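Local coordinates for uncharacterized sugar kinase PH1459 (PDB 3EWM), which probably phosphorylates a sugar, perhaps fructose, at the expense of ATP, as a member of the PfkB family of carbohydrate kinases, at residues Glu83-Gly88 with Tyr104-Tyr109; Phe110-Asn115 with Ser132-Arg137; Ala125-Phe130 with Ser154-Phe159. All blocks are in the same frame, centred on the assembly; numbering follows the deposited sequence.

Overall arrangement
The three contacts run from the dimer-facing lid to the core of the large domain of a ribokinase-like fold. Interaction 1 joins two loops at the base of the four-stranded lid sheet, and residues of the second subunit meet it there. Interaction 2, centred about 11 Å from it, continues the same chain inward: Asp105 OD2 and Arg137 NE form a salt bridge of 2.7 Å between the two. Interaction 3 is a parallel strand pair in the central sheet, its centre about 17 Å from that of interaction 2, which it touches where Phe159 packs on Ser132 and Leu135. The Phe159 side chain lies about 7 Å from that of Lys190, an ATP-binding residue.

Interaction 1. Residues Glu83-Gly88 with Tyr104-Tyr109; sequences EKKHTG and YDDVAY
At the base of the lid sheet, the loop leading into strand 88-93 meets the loop that follows strand 100-103, with Lys85 and His86 facing Asp106 and Ala108. Asp106 is the centre of an inverse gamma turn, and its carboxylate receives Lys85: NZ lies 2.6 Å from OD2 of Asp106, on the syn side but 34° out of the carboxylate plane. In Lys85, CG lies anti to the carbonyl carbon (chi1 -55°) and the chain bends at chi2; farther out, its CE lies 3.2 Å from Asp106 OD2. Nearer the backbone, Lys85 CB rests 3.6 Å from Ala108 N. That same N-H is given to the carbonyl of His86, Ala108 N to His86 O being 2.8 Å, while a water bridges His86 N and Asp106 O. Farther on, Gly88 CA sits 3.6 Å from Val107 CB and meets the edge of the Tyr109 ring near its plane, 3.6 Å from CE2. Val107 CG2 lies above one face of that ring, toward its rim. From the second subunit, Tyr104 brings its hydroxyl to Thr87 O and its ring to that of His86. The joint thus combines a direct ion pair, a backbone bond and a water bridge beside the subunit interface; the carboxylate would help stabilise the lysine charge, and the Tyr109 edge packs directly on the backbone CA of Gly88.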
loop_
_atom_site.group_PDB
_atom_site.type_symbol
_atom_site.label_atom_id
_atom_site.label_comp_id
_atom_site.label_asym_id
_atom_site.label_seq_id
_atom_site.Cartn_x
_atom_site.Cartn_y
_atom_site.Cartn_z
ATOM N N GLU A 83 4.976 14.154 6.119
ATOM C CA GLU A 83 5.520 13.499 7.300
ATOM C C GLU A 83 4.487 12.637 8.021
ATOM O O GLU A 83 4.835 11.869 8.913
ATOM C CB GLU A 83 6.096 14.555 8.258
ATOM C CG GLU A 83 7.225 15.390 7.646
ATOM C CD GLU A 83 8.475 14.576 7.335
ATOM O OE1 GLU A 83 8.624 13.453 7.870
ATOM O OE2 GLU A 83 9.318 15.067 6.556
ATOM N N LYS A 84 3.221 12.764 7.647
ATOM C CA LYS A 84 2.160 12.019 8.323
ATOM C C LYS A 84 1.465 10.952 7.464
ATOM O O LYS A 84 0.698 10.150 7.988
ATOM C CB LYS A 84 1.106 12.972 8.889
ATOM C CG LYS A 84 1.657 14.054 9.817
ATOM C CD LYS A 84 2.099 13.461 11.119
ATOM C CE LYS A 84 2.446 14.558 12.120
ATOM N NZ LYS A 84 3.234 13.996 13.255
ATOM N N LYS A 85 1.694 10.955 6.156
ATOM C CA LYS A 85 1.034 9.976 5.302
ATOM C C LYS A 85 2.106 9.323 4.458
ATOM O O LYS A 85 3.116 9.931 4.165
ATOM C CB LYS A 85 -0.051 10.596 4.406
ATOM C CG LYS A 85 -1.164 11.394 5.119
ATOM C CD LYS A 85 -2.045 10.554 6.004
ATOM C CE LYS A 85 -3.154 11.412 6.644
ATOM N NZ LYS A 85 -4.110 10.532 7.380
ATOM N N HIS A 86 1.892 8.065 4.116
ATOM C CA HIS A 86 2.839 7.341 3.289
ATOM C C HIS A 86 2.551 7.608 1.829
ATOM O O HIS A 86 1.464 8.052 1.467
ATOM C CB HIS A 86 2.786 5.854 3.617
ATOM C CG HIS A 86 3.162 5.580 5.035
ATOM N ND1 HIS A 86 2.239 5.236 6.000
ATOM C CD2 HIS A 86 4.345 5.721 5.675
ATOM C CE1 HIS A 86 2.851 5.129 7.166
ATOM N NE2 HIS A 86 4.130 5.419 6.995
ATOM N N THR A 87 3.561 7.349 1.017
ATOM C CA THR A 87 3.473 7.510 -0.410
ATOM C C THR A 87 2.317 6.678 -0.960
ATOM O O THR A 87 2.100 5.536 -0.545
ATOM C CB THR A 87 4.802 7.080 -1.037
ATOM O OG1 THR A 87 5.840 7.973 -0.595
ATOM C CG2 THR A 87 4.717 7.112 -2.539
ATOM N N GLY A 88 1.568 7.272 -1.876
ATOM C CA GLY A 88 0.538 6.543 -2.590
ATOM C C GLY A 88 1.019 5.220 -3.139
ATOM O O GLY A 88 2.141 5.097 -3.660
ATOM N N TYR A 104 -4.834 2.435 -2.320
ATOM C CA TYR A 104 -4.809 2.817 -0.920
ATOM C C TYR A 104 -5.051 4.317 -0.837
ATOM O O TYR A 104 -4.319 5.099 -1.438
ATOM C CB TYR A 104 -3.482 2.385 -0.280
ATOM C CG TYR A 104 -3.562 0.943 0.135
ATOM C CD1 TYR A 104 -3.747 -0.065 -0.819
ATOM C CD2 TYR A 104 -3.539 0.583 1.479
ATOM C CE1 TYR A 104 -3.892 -1.376 -0.446
ATOM C CE2 TYR A 104 -3.660 -0.741 1.857
ATOM C CZ TYR A 104 -3.851 -1.714 0.898
ATOM O OH TYR A 104 -3.992 -3.044 1.266
ATOM N N ASP A 105 -6.106 4.711 -0.133
ATOM C CA ASP A 105 -6.558 6.083 -0.234
ATOM C C ASP A 105 -6.023 6.961 0.885
ATOM O O ASP A 105 -5.970 8.164 0.740
ATOM C CB ASP A 105 -8.084 6.165 -0.330
ATOM C CG ASP A 105 -8.770 5.769 0.956
ATOM O OD1 ASP A 105 -8.246 4.893 1.676
ATOM O OD2 ASP A 105 -9.844 6.333 1.247
ATOM N N ASP A 106 -5.622 6.402 2.017
ATOM C CA ASP A 106 -5.142 7.337 3.014
ATOM C C ASP A 106 -3.660 7.460 2.868
ATOM O O ASP A 106 -2.889 6.887 3.653
ATOM C CB ASP A 106 -5.544 7.005 4.439
ATOM C CG ASP A 106 -5.954 8.247 5.188
ATOM O OD1 ASP A 106 -7.160 8.371 5.514
ATOM O OD2 ASP A 106 -5.095 9.140 5.367
ATOM N N VAL A 107 -3.292 8.196 1.827
ATOM C CA VAL A 107 -1.926 8.311 1.387
ATOM C C VAL A 107 -1.640 9.783 1.097
ATOM O O VAL A 107 -2.552 10.615 1.069
ATOM C CB VAL A 107 -1.669 7.462 0.114
ATOM C CG1 VAL A 107 -1.736 5.945 0.438
ATOM C CG2 VAL A 107 -2.652 7.848 -0.996
ATOM N N ALA A 108 -0.370 10.075 0.856
ATOM C CA ALA A 108 0.130 11.433 0.873
ATOM C C ALA A 108 -0.484 12.310 -0.207
ATOM O O ALA A 108 -0.778 13.485 0.059
ATOM C CB ALA A 108 1.636 11.428 0.759
ATOM N N TYR A 109 -0.709 11.757 -1.408
ATOM C CA TYR A 109 -1.164 12.613 -2.518
ATOM C C TYR A 109 -2.594 13.101 -2.333
ATOM O O TYR A 109 -3.000 14.087 -2.966
ATOM C CB TYR A 109 -0.959 11.961 -3.904
ATOM C CG TYR A 109 -1.815 10.759 -4.162
ATOM C CD1 TYR A 109 -3.174 10.890 -4.455
ATOM C CD2 TYR A 109 -1.257 9.479 -4.141
ATOM C CE1 TYR A 109 -3.963 9.784 -4.719
ATOM C CE2 TYR A 109 -2.039 8.366 -4.378
ATOM C CZ TYR A 109 -3.393 8.525 -4.659
ATOM O OH TYR A 109 -4.164 7.412 -4.871
HETATM O O HOH W 1 -0.693 7.000 5.031
#

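Interaction 2. Residues Phe110-Asn115 with Ser132-Arg137; sequences FNMTLN and SVILAR
The Phe110 ring carries Arg137 on one face and two backbone carbonyls at its edge. Arg137 CG stands over the ring centre, 3.6 Å from the centroid and 4° off the normal, a CH-pi contact; CB of Arg137 lies over the same face, 3.5 Å from CD1 of Phe110. In the plane of the ring, Phe110 CE1 approaches Val133 O at 3.1 Å and Ile134 O at 3.4 Å. Ala136 CB adds an apolar contact beside CZ. Because the arginine chain bends at chi2 (-74°), CD turns away from the direction set by CB and CG. The guanidinium plane is 5° from that of the ring. Its CZ is too distant for more than a weak cation-pi attraction. NH1 of Arg137 reaches back to Ala136 O at 2.8 Å, in the guanidinium plane but well above that of the carbonyl, and NE pairs with Asp105. At the other end of the contact, Met112, a selenomethionine, presses CE against CD1 of Ile134 at 3.5 Å, a tight fit in which the two side chains cross at about a right angle. No hydrogen bond links the segments, so packing joins the loop before helix 119-124 to the turn before helix 140-151. The ring's C-H edge faces carbonyl oxygens while its face takes the arginine methylenes, an arrangement consistent with the polarity of an aromatic ring.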
loop_
_atom_site.group_PDB
_atom_site.type_symbol
_atom_site.label_atom_id
_atom_site.label_comp_id
_atom_site.label_asym_id
_atom_site.label_seq_id
_atom_site.Cartn_x
_atom_site.Cartn_y
_atom_site.Cartn_z
ATOM N N PHE A 110 -3.329 12.428 -1.448
ATOM C CA PHE A 110 -4.693 12.817 -1.076
ATOM C C PHE A 110 -4.715 13.809 0.089
ATOM O O PHE A 110 -5.776 14.318 0.452
ATOM C CB PHE A 110 -5.531 11.590 -0.714
ATOM C CG PHE A 110 -6.138 10.871 -1.889
ATOM C CD1 PHE A 110 -6.795 11.570 -2.897
ATOM C CD2 PHE A 110 -6.098 9.474 -1.959
ATOM C CE1 PHE A 110 -7.387 10.910 -3.958
ATOM C CE2 PHE A 110 -6.714 8.795 -3.024
ATOM C CZ PHE A 110 -7.353 9.513 -4.020
ATOM N N ASN A 111 -3.534 14.132 0.615
ATOM C CA ASN A 111 -3.380 15.020 1.765
ATOM C C ASN A 111 -2.783 16.408 1.433
ATOM O O ASN A 111 -2.110 17.016 2.268
ATOM C CB ASN A 111 -2.495 14.319 2.807
ATOM C CG ASN A 111 -2.715 14.833 4.214
ATOM O OD1 ASN A 111 -3.826 15.238 4.580
ATOM N ND2 ASN A 111 -1.665 14.779 5.028
HETATM N N MSE A 112 -3.023 16.915 0.221
HETATM C CA MSE A 112 -2.491 18.219 -0.165
HETATM C C MSE A 112 -3.325 19.345 0.400
HETATM O O MSE A 112 -4.544 19.323 0.330
HETATM C CB MSE A 112 -2.409 18.351 -1.687
HETATM C CG MSE A 112 -1.230 17.603 -2.260
HETATM SE SE MSE A 112 -0.994 17.994 -4.147
HETATM C CE MSE A 112 -2.171 16.634 -4.718
ATOM N N THR A 113 -2.656 20.327 0.980
ATOM C CA THR A 113 -3.339 21.528 1.424
ATOM C C THR A 113 -2.781 22.675 0.605
ATOM O O THR A 113 -1.795 22.516 -0.132
ATOM C CB THR A 113 -3.125 21.783 2.940
ATOM O OG1 THR A 113 -1.726 21.869 3.198
ATOM C CG2 THR A 113 -3.712 20.640 3.781
ATOM N N LEU A 114 -3.391 23.842 0.731
ATOM C CA LEU A 114 -2.941 25.003 -0.023
ATOM C C LEU A 114 -1.476 25.363 0.215
ATOM O O LEU A 114 -0.810 25.823 -0.694
ATOM C CB LEU A 114 -3.831 26.194 0.262
ATOM C CG LEU A 114 -5.212 26.027 -0.356
ATOM C CD1 LEU A 114 -6.173 27.042 0.247
ATOM C CD2 LEU A 114 -5.144 26.157 -1.882
ATOM N N ASN A 115 -0.996 25.128 1.433
ATOM C CA ASN A 115 0.413 25.338 1.770
ATOM C C ASN A 115 1.362 24.475 0.954
ATOM O O ASN A 115 2.511 24.848 0.786
ATOM C CB ASN A 115 0.653 25.036 3.243
ATOM C CG ASN A 115 -0.397 25.614 4.115
ATOM O OD1 ASN A 115 -1.318 24.905 4.545
ATOM N ND2 ASN A 115 -0.313 26.911 4.357
ATOM N N SER A 132 -9.313 13.282 -12.434
ATOM C CA SER A 132 -10.341 13.143 -11.408
ATOM C C SER A 132 -9.898 12.358 -10.167
ATOM O O SER A 132 -10.468 12.523 -9.098
ATOM C CB SER A 132 -11.624 12.580 -11.996
ATOM O OG SER A 132 -11.573 11.182 -12.111
ATOM N N VAL A 133 -8.881 11.512 -10.312
ATOM C CA VAL A 133 -8.487 10.616 -9.230
ATOM C C VAL A 133 -8.099 11.417 -7.989
ATOM O O VAL A 133 -8.509 11.094 -6.879
ATOM C CB VAL A 133 -7.374 9.660 -9.663
ATOM C CG1 VAL A 133 -6.771 8.948 -8.467
ATOM C CG2 VAL A 133 -7.936 8.635 -10.708
ATOM N N ILE A 134 -7.365 12.495 -8.200
ATOM C CA ILE A 134 -6.942 13.331 -7.091
ATOM C C ILE A 134 -8.147 13.857 -6.300
ATOM O O ILE A 134 -8.062 14.062 -5.093
ATOM C CB ILE A 134 -6.012 14.476 -7.553
ATOM C CG1 ILE A 134 -5.401 15.156 -6.327
ATOM C CG2 ILE A 134 -6.736 15.493 -8.416
ATOM C CD1 ILE A 134 -4.544 14.264 -5.550
ATOM N N LEU A 135 -9.276 14.021 -6.988
ATOM C CA LEU A 135 -10.450 14.655 -6.423
ATOM C C LEU A 135 -11.239 13.715 -5.524
ATOM O O LEU A 135 -12.208 14.142 -4.889
ATOM C CB LEU A 135 -11.353 15.204 -7.544
ATOM C CG LEU A 135 -10.696 16.130 -8.574
ATOM C CD1 LEU A 135 -11.657 16.482 -9.682
ATOM C CD2 LEU A 135 -10.077 17.398 -7.896
ATOM N N ALA A 136 -10.821 12.450 -5.457
ATOM C CA ALA A 136 -11.593 11.439 -4.766
ATOM C C ALA A 136 -11.613 11.646 -3.260
ATOM O O ALA A 136 -12.539 11.195 -2.596
ATOM C CB ALA A 136 -11.111 10.017 -5.132
ATOM N N ARG A 137 -10.605 12.354 -2.729
ATOM C CA ARG A 137 -10.503 12.549 -1.297
ATOM C C ARG A 137 -10.083 13.962 -0.966
ATOM O O ARG A 137 -9.318 14.573 -1.691
ATOM C CB ARG A 137 -9.472 11.600 -0.678
ATOM C CG ARG A 137 -9.739 10.129 -0.889
ATOM C CD ARG A 137 -10.890 9.637 -0.002
ATOM N NE ARG A 137 -11.086 8.206 -0.200
ATOM C CZ ARG A 137 -11.770 7.667 -1.206
ATOM N NH1 ARG A 137 -12.366 8.432 -2.118
ATOM N NH2 ARG A 137 -11.866 6.350 -1.302
#

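Interaction 3. Residues Ala125-Phe130 with Ser154-Phe159; sequences AKIVNF and SSLIAF
Ser155 OG gives a hydrogen bond of 2.6 Å to the carbonyl of Ala125, just where the chain leaves helix 119-124, and so ties the entrances of two neighbouring strands together. The hydroxyl gets there with OG anti to the carbonyl carbon (chi1 -46°) and approaches tilted 34° from the plane of the Ala125 carbonyl. Beyond it, strands 127-130 and 156-159 run parallel, their axes approaching to 4.6 Å, in the regular ladder of a parallel sheet. Leu156 N binds Lys126 O, Val128 N binds Leu156 O at 2.7 Å, Ala158 N binds Val128 O and Phe130 N binds Ala158 O at 2.8 Å. CA-H...O contacts run between these rungs, as from Phe159 CA to Phe130 O at 3.1 Å.

Side chains divide between the two faces of the sheet. Ile127, Asn129, Leu156 and Ala158 share one, where Asn129 and Ala158 pack against helix 245-259 and Ile127 CG1 lies 4.1 Å from Leu156 CB. On the other, CD1 of Phe159 stands over the centre of the Phe130 ring, 3.3 Å from its CE1, with the planes at 46°. Ile157 CG2 meets the edge of the Phe130 ring, 3.4 Å from CE2. Helix 140-151 packs on Phe130 and Ile157, helix 172-185 on both rings.

The strands are the two arms of a beta-alpha-beta crossover through helix 140-151. Polar backbone atoms are paired along the ladder while mostly apolar side chains line both faces; the Asn129 amide is an exception, its ND2 bonded to Ser6 OG. This fits the buried core of the large alpha/beta domain.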
loop_
_atom_site.group_PDB
_atom_site.type_symbol
_atom_site.label_atom_id
_atom_site.label_comp_id
_atom_site.label_asym_id
_atom_site.label_seq_id
_atom_site.Cartn_x
_atom_site.Cartn_y
_atom_site.Cartn_z
ATOM N N ALA A 125 2.948 28.102 -15.351
ATOM C CA ALA A 125 2.424 27.144 -16.326
ATOM C C ALA A 125 1.541 27.818 -17.362
ATOM O O ALA A 125 0.693 28.645 -17.025
ATOM C CB ALA A 125 1.642 26.055 -15.614
ATOM N N LYS A 126 1.740 27.458 -18.623
ATOM C CA LYS A 126 0.813 27.850 -19.688
ATOM C C LYS A 126 -0.377 26.900 -19.756
ATOM O O LYS A 126 -1.488 27.297 -20.122
ATOM C CB LYS A 126 1.538 27.881 -21.030
ATOM C CG LYS A 126 2.688 28.887 -21.095
ATOM C CD LYS A 126 2.203 30.314 -20.952
ATOM C CE LYS A 126 3.359 31.281 -21.211
ATOM N NZ LYS A 126 2.957 32.690 -20.973
ATOM N N ILE A 127 -0.114 25.629 -19.442
ATOM C CA ILE A 127 -1.160 24.627 -19.307
ATOM C C ILE A 127 -1.006 23.950 -17.952
ATOM O O ILE A 127 0.105 23.599 -17.545
ATOM C CB ILE A 127 -1.115 23.565 -20.409
ATOM C CG1 ILE A 127 -1.110 24.221 -21.796
ATOM C CG2 ILE A 127 -2.289 22.543 -20.244
ATOM C CD1 ILE A 127 -1.089 23.232 -22.933
ATOM N N VAL A 128 -2.127 23.796 -17.259
ATOM C CA VAL A 128 -2.173 23.011 -16.019
ATOM C C VAL A 128 -3.083 21.800 -16.212
ATOM O O VAL A 128 -4.239 21.913 -16.615
ATOM C CB VAL A 128 -2.619 23.851 -14.803
ATOM C CG1 VAL A 128 -2.772 22.982 -13.552
ATOM C CG2 VAL A 128 -1.621 24.961 -14.543
ATOM N N ASN A 129 -2.533 20.639 -15.924
ATOM C CA ASN A 129 -3.214 19.390 -16.181
ATOM C C ASN A 129 -3.622 18.731 -14.860
ATOM O O ASN A 129 -2.813 18.601 -13.943
ATOM C CB ASN A 129 -2.248 18.475 -16.938
ATOM C CG ASN A 129 -2.731 17.073 -17.014
ATOM O OD1 ASN A 129 -3.849 16.818 -17.461
ATOM N ND2 ASN A 129 -1.905 16.143 -16.565
ATOM N N PHE A 130 -4.885 18.331 -14.767
ATOM C CA PHE A 130 -5.343 17.533 -13.631
ATOM C C PHE A 130 -6.337 16.462 -14.072
ATOM O O PHE A 130 -6.819 16.461 -15.218
ATOM C CB PHE A 130 -5.851 18.436 -12.477
ATOM C CG PHE A 130 -7.218 19.029 -12.695
ATOM C CD1 PHE A 130 -8.261 18.718 -11.819
ATOM C CD2 PHE A 130 -7.464 19.915 -13.738
ATOM C CE1 PHE A 130 -9.528 19.285 -11.997
ATOM C CE2 PHE A 130 -8.728 20.473 -13.928
ATOM C CZ PHE A 130 -9.756 20.154 -13.060
ATOM N N SER A 154 -5.664 32.440 -16.543
ATOM C CA SER A 154 -4.210 32.701 -16.665
ATOM C C SER A 154 -3.400 31.597 -17.341
ATOM O O SER A 154 -2.349 31.872 -17.929
ATOM C CB SER A 154 -3.599 32.967 -15.294
ATOM O OG SER A 154 -4.215 34.087 -14.694
ATOM N N SER A 155 -3.854 30.351 -17.193
ATOM C CA SER A 155 -3.263 29.188 -17.863
ATOM C C SER A 155 -4.421 28.389 -18.410
ATOM O O SER A 155 -5.498 28.403 -17.821
ATOM C CB SER A 155 -2.525 28.273 -16.882
ATOM O OG SER A 155 -1.681 28.974 -15.993
ATOM N N LEU A 156 -4.194 27.682 -19.509
ATOM C CA LEU A 156 -5.135 26.682 -19.985
ATOM C C LEU A 156 -5.223 25.517 -18.989
ATOM O O LEU A 156 -4.217 25.082 -18.422
ATOM C CB LEU A 156 -4.719 26.163 -21.363
ATOM C CG LEU A 156 -4.718 27.207 -22.468
ATOM C CD1 LEU A 156 -4.220 26.624 -23.774
ATOM C CD2 LEU A 156 -6.128 27.799 -22.627
ATOM N N ILE A 157 -6.438 25.036 -18.785
ATOM C CA ILE A 157 -6.701 23.966 -17.856
ATOM C C ILE A 157 -7.097 22.729 -18.639
ATOM O O ILE A 157 -7.962 22.783 -19.506
ATOM C CB ILE A 157 -7.826 24.366 -16.861
ATOM C CG1 ILE A 157 -7.376 25.553 -16.009
ATOM C CG2 ILE A 157 -8.240 23.182 -15.999
ATOM C CD1 ILE A 157 -8.526 26.327 -15.436
ATOM N N ALA A 158 -6.453 21.616 -18.332
ATOM C CA ALA A 158 -6.768 20.349 -18.984
ATOM C C ALA A 158 -7.158 19.322 -17.935
ATOM O O ALA A 158 -6.519 19.217 -16.878
ATOM C CB ALA A 158 -5.571 19.866 -19.816
ATOM N N PHE A 159 -8.217 18.567 -18.229
ATOM C CA PHE A 159 -8.785 17.640 -17.275
ATOM C C PHE A 159 -9.040 16.304 -17.961
ATOM O O PHE A 159 -9.748 16.245 -18.952
ATOM C CB PHE A 159 -10.077 18.224 -16.686
ATOM C CG PHE A 159 -10.727 17.347 -15.632
ATOM C CD1 PHE A 159 -10.121 17.150 -14.398
ATOM C CD2 PHE A 159 -11.937 16.718 -15.883
ATOM C CE1 PHE A 159 -10.722 16.369 -13.414
ATOM C CE2 PHE A 159 -12.550 15.921 -14.917
ATOM C CZ PHE A 159 -11.938 15.749 -13.664
#